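Local coordinates for protein L-lysine 6-monooxygenase involved in desferrioxamine biosynthesis (Erwinia amylovora CFBP1430, PDB 5O8P) that probably hydroxylates the amine of cadaverine, using FAD and NADPH, in the biosynthesis of the siderophore desferrioxamine, at residues A163-C168 / M338-H343; I225-R230 / H302-D307; S200-A205 / K272-S277; K192-V197 / R332-V337. All blocks are in the same frame, centred on the assembly; numbering follows the deposited sequence.

Contact 1 of 4, residues A163-C168 / M338-H343. With FAD (flavin-adenine dinucleotide), chain C.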
# COMPACT_ATOMS: atom_id res chain seq x y z
N ALA B 163 4.05 35.49 2.87
CA ALA B 163 3.69 34.87 4.15
C ALA B 163 2.64 35.73 4.84
O ALA B 163 2.69 36.96 4.77
CB ALA B 163 4.90 34.72 5.03
N TRP B 164 1.69 35.07 5.50
CA TRP B 164 0.57 35.75 6.15
C TRP B 164 0.36 35.21 7.56
O TRP B 164 0.36 34.00 7.76
CB TRP B 164 -0.70 35.52 5.36
CG TRP B 164 -1.91 36.19 5.94
CD1 TRP B 164 -2.34 37.46 5.71
CD2 TRP B 164 -2.85 35.61 6.85
NE1 TRP B 164 -3.49 37.71 6.41
CE2 TRP B 164 -3.82 36.59 7.13
CE3 TRP B 164 -2.95 34.36 7.47
CZ2 TRP B 164 -4.90 36.36 7.99
CZ3 TRP B 164 -4.03 34.12 8.33
CH2 TRP B 164 -4.99 35.13 8.58
N SER B 165 0.16 36.14 8.51
CA SER B 165 -0.22 35.82 9.88
C SER B 165 -1.46 36.63 10.24
O SER B 165 -1.67 37.70 9.67
CB SER B 165 0.92 36.17 10.84
OG SER B 165 2.12 35.55 10.43
N PRO B 166 -2.29 36.14 11.20
CA PRO B 166 -3.51 36.87 11.58
C PRO B 166 -3.26 38.31 12.00
O PRO B 166 -2.19 38.60 12.53
CB PRO B 166 -4.06 36.05 12.76
CG PRO B 166 -3.51 34.68 12.56
CD PRO B 166 -2.15 34.90 11.98
N ALA B 167 -4.23 39.18 11.77
CA ALA B 167 -4.08 40.62 12.05
C ALA B 167 -3.65 40.93 13.49
O ALA B 167 -2.83 41.81 13.72
CB ALA B 167 -5.37 41.37 11.71
N CYS B 168 -4.20 40.17 14.44
CA CYS B 168 -3.89 40.36 15.87
C CYS B 168 -2.46 39.96 16.29
O CYS B 168 -2.02 40.34 17.37
CB CYS B 168 -4.91 39.59 16.72
SG CYS B 168 -4.75 37.80 16.59
N MET B 338 3.44 29.89 13.67
CA MET B 338 2.29 30.38 12.92
C MET B 338 2.31 29.80 11.49
O MET B 338 2.89 30.38 10.57
CB MET B 338 2.32 31.91 12.92
CG MET B 338 0.98 32.55 12.69
SD MET B 338 -0.04 32.57 14.17
CE MET B 338 0.80 33.83 15.13
N ALA B 339 1.70 28.63 11.32
CA ALA B 339 1.61 27.94 10.02
C ALA B 339 0.31 28.31 9.33
O ALA B 339 -0.50 27.45 8.97
CB ALA B 339 1.73 26.43 10.21
N THR B 340 0.13 29.60 9.12
CA THR B 340 -1.12 30.15 8.62
C THR B 340 -1.06 30.43 7.10
O THR B 340 -1.95 31.10 6.55
CB THR B 340 -1.45 31.42 9.40
OG1 THR B 340 -0.29 32.27 9.46
CG2 THR B 340 -1.88 31.05 10.82
N GLY B 341 -0.01 29.93 6.44
CA GLY B 341 0.08 30.00 5.00
C GLY B 341 0.39 31.38 4.44
O GLY B 341 0.98 32.22 5.13
N TYR B 342 -0.05 31.61 3.20
CA TYR B 342 0.35 32.74 2.37
C TYR B 342 -0.88 33.45 1.79
O TYR B 342 -1.93 32.86 1.63
CB TYR B 342 1.23 32.24 1.23
CG TYR B 342 2.57 31.66 1.67
CD1 TYR B 342 2.66 30.42 2.29
CD2 TYR B 342 3.74 32.36 1.44
CE1 TYR B 342 3.89 29.91 2.69
CE2 TYR B 342 4.98 31.85 1.80
CZ TYR B 342 5.05 30.63 2.44
OH TYR B 342 6.28 30.12 2.82
N HIS B 343 -0.73 34.73 1.46
CA HIS B 343 -1.79 35.51 0.79
C HIS B 343 -1.15 36.29 -0.35
O HIS B 343 -0.03 36.77 -0.20
CB HIS B 343 -2.46 36.44 1.82
CG HIS B 343 -3.39 37.46 1.25
ND1 HIS B 343 -4.52 37.12 0.53
CD2 HIS B 343 -3.40 38.81 1.35
CE1 HIS B 343 -5.17 38.22 0.19
NE2 HIS B 343 -4.51 39.26 0.68
PA FAD C . 7.58 31.96 -5.55
O1A FAD C . 8.61 31.13 -4.81
O2A FAD C . 6.66 32.86 -4.77
O5B FAD C . 8.42 32.83 -6.62
C5B FAD C . 8.38 34.25 -6.67
C4B FAD C . 9.73 34.88 -6.98
O4B FAD C . 9.53 36.23 -7.44
C3B FAD C . 10.62 34.98 -5.75
O3B FAD C . 11.93 34.51 -6.09
C2B FAD C . 10.58 36.45 -5.36
O2B FAD C . 11.79 36.93 -4.75
C1B FAD C . 10.36 37.13 -6.69
N9A FAD C . 9.81 38.52 -6.64
C8A FAD C . 8.74 38.98 -5.98
N7A FAD C . 8.58 40.32 -6.20
C5A FAD C . 9.57 40.72 -7.03
C6A FAD C . 10.02 41.99 -7.67
N6A FAD C . 9.34 43.15 -7.47
N1A FAD C . 11.11 41.95 -8.47
C2A FAD C . 11.80 40.81 -8.69
N3A FAD C . 11.46 39.63 -8.13
C4A FAD C . 10.38 39.52 -7.31
N1 FAD C . 2.53 23.07 -4.68
C2 FAD C . 2.54 21.86 -5.29
O2 FAD C . 1.87 21.71 -6.34
N3 FAD C . 3.27 20.82 -4.82
C4 FAD C . 4.01 20.92 -3.70
O4 FAD C . 4.66 19.94 -3.28
C4X FAD C . 4.05 22.21 -2.98
N5 FAD C . 4.78 22.38 -1.85
C5X FAD C . 4.79 23.58 -1.21
C6 FAD C . 5.56 23.69 -0.06
C7 FAD C . 5.62 24.89 0.65
C7M FAD C . 6.46 24.98 1.90
C8 FAD C . 4.84 26.06 0.16
C8M FAD C . 4.89 27.36 0.91
C9 FAD C . 4.06 25.95 -0.99
C9A FAD C . 3.99 24.75 -1.72
N10 FAD C . 3.21 24.60 -2.92
C10 FAD C . 3.23 23.32 -3.55
C1' FAD C . 2.39 25.68 -3.52
C2' FAD C . 3.15 26.45 -4.63
O2' FAD C . 3.80 25.53 -5.53
C3' FAD C . 4.19 27.46 -4.10
O3' FAD C . 3.54 28.45 -3.29
C4' FAD C . 4.97 28.17 -5.21
O4' FAD C . 6.24 28.59 -4.70
C5' FAD C . 4.24 29.39 -5.76
O5' FAD C . 4.73 29.67 -7.08
P FAD C . 5.42 31.07 -7.41
O1P FAD C . 5.89 31.03 -8.85
O2P FAD C . 4.40 32.09 -6.98
O3P FAD C . 6.70 30.90 -6.42
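Trp-164 lies across Thr-340 and His-343 where two short strands, 162-163 and 342-343, form a small antiparallel ribbon in which Ala-163 faces Tyr-342 as a non-hydrogen-bonded pair. Its CG stands anti to the backbone N (chi1 -179°), beside the carbonyl carbon. Starting from the backbone, CB rests near Gly-341 O and the amide N of His-343. CG and CD1 come next, against His-343 CB, with CD1 4.0 Å from that atom; the two rings are tilted obliquely to each other. On the six-membered side, CE3 is 3.5 Å from Thr-340 O, which meets the indole at its edge and near its plane, and the next rim atom, CZ3, is also near Thr-340 CB. Over one face, offset toward the rim, lies Pro-166 N.

Two hydrogen bonds join the backbones here. Trp-164 N donates to Gly-341 O (3.0 Å), and Thr-340 OG1 donates to Trp-164 O (2.5 Å) on a lone pair in the carbonyl plane. His-178 bonds to Gly-341 O as well. Farther along, Pro-166 and Met-338 reach toward each other tip to tip, CD against SD at 3.8 Å.

The ribbon follows strand 335-338 of the parallel nucleotide-binding sheet in the chain, and it carries Tyr-342 of the FAD pocket. Tyr-342 lays CD2 against Ala-163 N at 3.5 Å, while its CE1 lies 3.3 Å from C8M, a ring methyl of the FAD isoalloxazine.

Contact 2 of 4, residues I225-R230 / H302-D307; sequences ITRAPR and HSELTD
Arg-227 and Glu-304 both place CG anti to the backbone N (chi1 -170° and -176°). The two side chains lie side by side, pointing the same way; the Arg-227 chain bends at chi2 and chi3 while that of Glu-304 stays extended. NH1 of Arg-227 donates to Glu-304 OE2 at 2.9 Å through the anti lone pair of that oxygen, which lies somewhat out of the guanidinium plane. This salt bridge has its guanidinium and carboxylate planes 87° apart. It lies where the chain leaves strand 221-225 of the Rossmann-like parallel sheet and meets the start of strand 303-311. Arg-227 and Leu-305 both bind NADP(+), which is absent from this chain.

The backbones are joined by two bonds, Ser-303 N to Thr-226 O (2.9 Å) and His-302 N to Ala-228 O (2.9 Å). Thr-226 also shapes its own loop: OG1 accepts from Ala-228 N at 2.9 Å, an ST turn. Ile-225 CG2 also packs on Ser-303 CB at 3.8 Å, and the Ser-303 hydroxyl bonds to Tyr-329.

At the outer end the loop closes over an imidazole in a CH-pi contact, with Pro-229 CA 3.5 Å from the centroid of the His-302 ring and over its face, while Pro-229 CB leans on CE1.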
# COMPACT_ATOMS: atom_id res chain seq x y z
N ILE B 225 -3.37 23.84 17.32
CA ILE B 225 -4.68 24.46 17.35
C ILE B 225 -5.00 24.87 15.93
O ILE B 225 -4.13 25.38 15.25
CB ILE B 225 -4.69 25.69 18.26
CG1 ILE B 225 -4.37 25.25 19.70
CG2 ILE B 225 -6.02 26.44 18.17
CD1 ILE B 225 -4.21 26.38 20.69
N THR B 226 -6.23 24.63 15.48
CA THR B 226 -6.65 25.01 14.12
C THR B 226 -8.06 25.57 14.11
O THR B 226 -8.90 25.18 14.93
CB THR B 226 -6.53 23.83 13.12
OG1 THR B 226 -7.10 24.22 11.87
CG2 THR B 226 -7.26 22.57 13.63
N ARG B 227 -8.32 26.50 13.19
CA ARG B 227 -9.68 27.00 12.95
C ARG B 227 -10.52 25.97 12.19
O ARG B 227 -11.74 25.94 12.32
CB ARG B 227 -9.67 28.33 12.17
CG ARG B 227 -11.03 29.01 12.11
CD ARG B 227 -11.35 29.60 10.72
NE ARG B 227 -10.51 30.76 10.44
CZ ARG B 227 -10.80 32.02 10.77
NH1 ARG B 227 -11.93 32.34 11.40
NH2 ARG B 227 -9.94 32.99 10.46
N ALA B 228 -9.85 25.13 11.39
CA ALA B 228 -10.50 24.09 10.61
C ALA B 228 -11.36 23.18 11.48
O ALA B 228 -11.00 22.91 12.63
CB ALA B 228 -9.46 23.26 9.86
N PRO B 229 -12.49 22.70 10.94
CA PRO B 229 -13.38 21.81 11.71
C PRO B 229 -12.76 20.45 12.07
O PRO B 229 -13.08 19.88 13.11
CB PRO B 229 -14.60 21.64 10.78
CG PRO B 229 -14.04 21.84 9.40
CD PRO B 229 -13.00 22.91 9.56
N ARG B 230 -11.89 19.94 11.20
CA ARG B 230 -11.14 18.72 11.43
C ARG B 230 -9.74 18.93 10.89
O ARG B 230 -9.45 19.98 10.31
CB ARG B 230 -11.77 17.57 10.64
CG ARG B 230 -13.20 17.22 11.05
CD ARG B 230 -14.00 16.53 9.94
NE ARG B 230 -14.40 17.51 8.94
CZ ARG B 230 -14.04 17.52 7.66
NH1 ARG B 230 -13.28 16.55 7.14
NH2 ARG B 230 -14.46 18.51 6.87
N HIS B 302 -11.86 23.71 15.30
CA HIS B 302 -12.91 24.74 15.29
C HIS B 302 -12.51 26.07 15.96
O HIS B 302 -13.38 26.90 16.22
CB HIS B 302 -14.20 24.21 15.95
CG HIS B 302 -14.89 23.14 15.17
ND1 HIS B 302 -15.65 23.41 14.05
CD2 HIS B 302 -14.95 21.80 15.35
CE1 HIS B 302 -16.15 22.28 13.58
NE2 HIS B 302 -15.74 21.29 14.35
N SER B 303 -11.22 26.29 16.20
CA SER B 303 -10.77 27.34 17.12
C SER B 303 -10.15 28.54 16.39
O SER B 303 -9.05 28.44 15.86
CB SER B 303 -9.79 26.76 18.12
OG SER B 303 -10.48 25.99 19.08
N GLU B 304 -10.88 29.65 16.37
CA GLU B 304 -10.38 30.89 15.80
C GLU B 304 -9.58 31.63 16.85
O GLU B 304 -10.01 31.74 17.99
CB GLU B 304 -11.54 31.78 15.34
CG GLU B 304 -11.08 33.06 14.64
CD GLU B 304 -12.17 34.10 14.52
OE1 GLU B 304 -12.51 34.74 15.55
OE2 GLU B 304 -12.68 34.30 13.39
N LEU B 305 -8.42 32.15 16.45
CA LEU B 305 -7.62 33.06 17.27
C LEU B 305 -8.24 34.46 17.27
O LEU B 305 -8.19 35.15 16.25
CB LEU B 305 -6.20 33.11 16.73
CG LEU B 305 -5.14 33.88 17.51
CD1 LEU B 305 -4.78 33.12 18.78
CD2 LEU B 305 -3.91 34.07 16.64
N THR B 306 -8.83 34.87 18.39
CA THR B 306 -9.44 36.21 18.51
C THR B 306 -8.43 37.28 18.92
O THR B 306 -8.46 38.40 18.40
CB THR B 306 -10.62 36.23 19.52
OG1 THR B 306 -10.25 35.56 20.73
CG2 THR B 306 -11.85 35.55 18.93
N ASP B 307 -7.56 36.95 19.87
CA ASP B 307 -6.53 37.87 20.34
C ASP B 307 -5.34 37.10 20.91
O ASP B 307 -5.44 35.91 21.19
CB ASP B 307 -7.13 38.82 21.41
CG ASP B 307 -6.46 40.20 21.44
OD1 ASP B 307 -6.08 40.73 20.37
OD2 ASP B 307 -6.35 40.77 22.55

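Contact 3 of 4, residues S200-A205 / K272-S277; sequences SGQSAA and KGINSS
Gln-202 and Asn-275 carry the polar part of this contact, between the start of helix 202-213 and the residues that lead into helix 276-290. Asn-275 N donates to Gln-202 OE1 at 2.8 Å, a fairly straight bond (159° at the hydrogen) that arrives in the plane of the side-chain carbonyl. The Gln-202 chain leaves with CG anti to the backbone N and then turns at chi2 (65°), which places CD; OE1 beyond it meets Asn-275 N. The two side chains lie side by side, pointing the same way, with amide planes 46° apart. The other end of the Gln-202 amide is also held, since NE2 donates to Glu-206, one turn further along its own helix.

Apolar contact centres on Ile-274. CG2, anti to the backbone N, meets Ala-205 CB at 3.4 Å. The other branch, CG1 and CD1, lies by Ser-200 O, with CG1 3.4 Å from that oxygen and 3.6 Å from Gly-201 O, and CD1 reaches Ala-205 CB. Gly-201 O also accepts Ala-205 N at 3.1 Å in the first turn of the helix.

Gly-201 and Asn-275 are the N-cap residues of the two helices. The glycine belongs to a sequence consistent with the GxGxxA dinucleotide-binding motif. Ser-200, Ser-203 and the poorly ordered Lys-272 bind NADP(+), though none is bound to this chain here. Around this junction, Trp-224 of strand 221-225 lies against both Ala-205 and Ile-274, Leu-278 and Ile-282 of helix 276-290 reach Ala-205, and Gln-58 of the FAD site touches Gln-202 and Asn-275.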
# COMPACT_ATOMS: atom_id res chain seq x y z
N SER B 200 -3.89 24.78 9.95
CA SER B 200 -4.48 23.48 9.55
C SER B 200 -3.74 22.73 8.41
O SER B 200 -3.98 21.55 8.20
CB SER B 200 -5.93 23.72 9.09
OG SER B 200 -5.99 24.26 7.77
N GLY B 201 -2.88 23.40 7.65
CA GLY B 201 -2.39 22.88 6.40
C GLY B 201 -1.26 21.88 6.41
O GLY B 201 -0.88 21.38 7.46
N GLN B 202 -0.71 21.61 5.23
CA GLN B 202 0.39 20.67 5.06
C GLN B 202 1.62 21.12 5.82
O GLN B 202 2.32 20.28 6.40
CB GLN B 202 0.73 20.50 3.57
CG GLN B 202 1.86 19.54 3.23
CD GLN B 202 1.56 18.10 3.56
OE1 GLN B 202 0.41 17.71 3.71
NE2 GLN B 202 2.60 17.29 3.69
N SER B 203 1.89 22.43 5.84
CA SER B 203 3.08 22.96 6.54
C SER B 203 2.98 22.73 8.04
O SER B 203 3.92 22.22 8.65
CB SER B 203 3.29 24.44 6.24
OG SER B 203 3.82 24.58 4.93
N ALA B 204 1.83 23.09 8.61
CA ALA B 204 1.53 22.84 10.01
C ALA B 204 1.77 21.38 10.38
O ALA B 204 2.46 21.08 11.36
CB ALA B 204 0.07 23.21 10.32
N ALA B 205 1.22 20.48 9.58
CA ALA B 205 1.33 19.06 9.86
C ALA B 205 2.76 18.57 9.79
O ALA B 205 3.20 17.81 10.65
CB ALA B 205 0.44 18.26 8.92
N LYS B 272 -5.90 22.97 0.23
CA LYS B 272 -5.30 23.34 1.53
C LYS B 272 -5.28 22.18 2.57
O LYS B 272 -5.12 22.40 3.75
CB LYS B 272 -6.03 24.59 2.07
CG LYS B 272 -5.58 25.90 1.41
CD LYS B 272 -6.65 27.00 1.46
CE LYS B 272 -7.26 27.28 2.84
NZ LYS B 272 -6.30 27.73 3.90
N GLY B 273 -5.40 20.93 2.12
CA GLY B 273 -5.42 19.77 3.02
C GLY B 273 -4.06 19.23 3.40
O GLY B 273 -3.05 19.61 2.81
N ILE B 274 -4.05 18.32 4.36
CA ILE B 274 -2.85 17.58 4.74
C ILE B 274 -2.80 16.26 3.98
O ILE B 274 -3.82 15.63 3.73
CB ILE B 274 -2.85 17.26 6.25
CG1 ILE B 274 -3.05 18.52 7.09
CG2 ILE B 274 -1.54 16.60 6.64
CD1 ILE B 274 -3.47 18.24 8.51
N ASN B 275 -1.61 15.82 3.60
CA ASN B 275 -1.45 14.56 2.88
C ASN B 275 -1.90 13.45 3.84
O ASN B 275 -1.47 13.41 5.00
CB ASN B 275 -0.01 14.44 2.34
CG ASN B 275 0.48 13.02 2.19
OD1 ASN B 275 -0.12 12.22 1.50
ND2 ASN B 275 1.62 12.71 2.80
N SER B 276 -2.81 12.59 3.38
CA SER B 276 -3.43 11.58 4.25
C SER B 276 -2.42 10.65 4.93
O SER B 276 -2.61 10.30 6.08
CB SER B 276 -4.52 10.80 3.51
OG SER B 276 -4.01 10.17 2.36
N SER B 277 -1.35 10.28 4.24
CA SER B 277 -0.27 9.50 4.85
C SER B 277 0.30 10.16 6.09
O SER B 277 0.64 9.46 7.06
CB SER B 277 0.87 9.30 3.86
OG SER B 277 0.48 8.44 2.82

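Contact 4 of 4, residues K192-V197 / R332-V337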
# COMPACT_ATOMS: atom_id res chain seq x y z
N LYS B 192 12.45 25.48 24.26
CA LYS B 192 11.33 25.98 25.06
C LYS B 192 10.56 24.85 25.76
O LYS B 192 10.69 23.68 25.41
CB LYS B 192 10.38 26.82 24.20
CG LYS B 192 11.07 27.97 23.48
CD LYS B 192 10.07 28.92 22.85
CE LYS B 192 10.73 30.00 22.01
NZ LYS B 192 11.46 31.04 22.80
N ARG B 193 9.79 25.24 26.78
CA ARG B 193 8.99 24.30 27.56
C ARG B 193 7.74 23.85 26.82
O ARG B 193 7.28 22.73 27.05
CB ARG B 193 8.56 24.91 28.90
CG ARG B 193 9.59 24.81 30.01
CD ARG B 193 8.99 25.28 31.34
NE ARG B 193 10.02 25.65 32.32
CZ ARG B 193 10.77 26.75 32.29
NH1 ARG B 193 10.65 27.65 31.30
NH2 ARG B 193 11.67 26.96 33.25
N SER B 194 7.18 24.72 25.98
CA SER B 194 5.96 24.43 25.23
C SER B 194 6.02 25.07 23.84
O SER B 194 6.53 26.18 23.69
CB SER B 194 4.73 24.93 25.98
OG SER B 194 4.84 26.30 26.30
N ILE B 195 5.51 24.35 22.84
CA ILE B 195 5.43 24.84 21.46
C ILE B 195 4.00 24.64 21.00
O ILE B 195 3.39 23.62 21.34
CB ILE B 195 6.36 24.06 20.51
CG1 ILE B 195 7.81 24.10 21.01
CG2 ILE B 195 6.24 24.58 19.08
CD1 ILE B 195 8.73 23.15 20.28
N THR B 196 3.46 25.58 20.24
CA THR B 196 2.11 25.46 19.69
C THR B 196 2.11 25.77 18.21
O THR B 196 2.40 26.88 17.79
CB THR B 196 1.14 26.41 20.41
OG1 THR B 196 1.05 26.03 21.80
CG2 THR B 196 -0.27 26.35 19.78
N VAL B 197 1.77 24.78 17.40
CA VAL B 197 1.55 25.00 15.98
C VAL B 197 0.12 25.47 15.77
O VAL B 197 -0.83 24.81 16.16
CB VAL B 197 1.84 23.73 15.17
CG1 VAL B 197 1.62 24.00 13.69
CG2 VAL B 197 3.26 23.26 15.42
N ARG B 332 -2.01 28.66 26.77
CA ARG B 332 -0.69 29.27 26.95
C ARG B 332 0.37 28.51 26.22
O ARG B 332 0.28 27.31 26.06
CB ARG B 332 -0.33 29.31 28.43
CG ARG B 332 -0.95 30.45 29.21
CD ARG B 332 -1.06 30.00 30.66
NE ARG B 332 -1.40 31.08 31.56
CZ ARG B 332 -0.57 32.04 31.95
NH1 ARG B 332 0.68 32.11 31.49
NH2 ARG B 332 -0.98 32.97 32.81
N THR B 333 1.40 29.23 25.78
CA THR B 333 2.54 28.60 25.10
C THR B 333 3.75 29.55 25.08
O THR B 333 3.59 30.78 25.04
CB THR B 333 2.15 28.16 23.66
OG1 THR B 333 3.14 27.26 23.13
CG2 THR B 333 1.95 29.35 22.72
N GLU B 334 4.96 28.98 25.13
CA GLU B 334 6.18 29.78 25.04
C GLU B 334 6.49 29.99 23.58
O GLU B 334 6.52 31.13 23.11
CB GLU B 334 7.35 29.10 25.75
CG GLU B 334 7.14 28.96 27.25
CD GLU B 334 8.40 28.55 28.01
OE1 GLU B 334 9.41 28.17 27.36
OE2 GLU B 334 8.37 28.58 29.26
N GLY B 335 6.69 28.88 22.87
CA GLY B 335 6.95 28.89 21.43
C GLY B 335 5.65 28.87 20.67
O GLY B 335 4.68 28.25 21.10
N LEU B 336 5.62 29.56 19.54
CA LEU B 336 4.43 29.66 18.71
C LEU B 336 4.86 29.59 17.26
O LEU B 336 5.57 30.46 16.79
CB LEU B 336 3.70 30.96 19.01
CG LEU B 336 2.45 31.28 18.21
CD1 LEU B 336 1.43 30.18 18.37
CD2 LEU B 336 1.86 32.61 18.66
N VAL B 337 4.45 28.54 16.55
CA VAL B 337 4.69 28.43 15.12
C VAL B 337 3.40 28.80 14.42
O VAL B 337 2.40 28.12 14.56
CB VAL B 337 5.12 27.01 14.73
CG1 VAL B 337 5.20 26.88 13.22
CG2 VAL B 337 6.45 26.67 15.36
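Ile-195 and Gly-335 are the first bridged pair of the parallel strands 194-198 and 335-338, neighbours in the five-stranded Rossmann-like sheet. The backbone ladder runs from Gly-335 N to Ser-194 O (2.8 Å), from Thr-196 N to Gly-335 O (3.1 Å) and from Val-337 N to Thr-196 O (2.9 Å).

Hydroxyl groups extend the ladder. Thr-196 OG1 donates to Thr-333 OG1 at 2.8 Å, and Thr-333 OG1, anti to its own backbone N (chi1 -165°), passes a bond on to Gly-335 O at 2.7 Å. Gly-335 O is therefore gripped by two donors, the hydroxyl in the carbonyl plane and Thr-196 N from above it. Ser-194 OG accepts Glu-334 N at 2.9 Å, which secures the break between strands 327-333 and 335-338.

Charged groups close the outer end. Arg-193 N meets Glu-334 OE1 at 3.0 Å from above the carboxylate plane, and Arg-193 NH1 makes a salt bridge to the syn lone pair of OE2 at 3.2 Å. One carboxylate thus holds both the backbone and the guanidinium of a single residue, the two planes standing 77° apart.

Apolar packing follows the two faces of the sheet. Ile-195 CG2 and Val-197 CG2 each meet Val-337 on the face toward helix 202-213; Thr-196 and Leu-336 lie on the other, where strand 315-322 approaches Leu-336 through Phe-316. Beside the first face, Lys-192 CD lies against Gly-335 N and CA.

The four contacts belong to one Rossmann-like unit. Contact 4 pairs two of its strands, and contact 2 joins it through the neighbouring strand, Ile-225 N lying 3.0 Å from Val-197 O in a probable hydrogen bond. Contact 3 follows where strand 194-198 runs into helix 202-213, with Ala-204 CB 3.8 Å from Val-197 CG1. Contact 1 is linked to contact 3 by Ala-339 CB on Ala-204 CA at 3.6 Å, and to contact 2 by Cys-168 SG on Leu-305 CD2 at 3.8 Å. Contacts 2 and 3, centres about 15 Å apart, supply NADP(+)-binding residues. Contact 3 meets FAD through Ser-203, as contact 1 does through Tyr-342; in contact 4 the Val-337 side chain is about 12 Å from the cofactor.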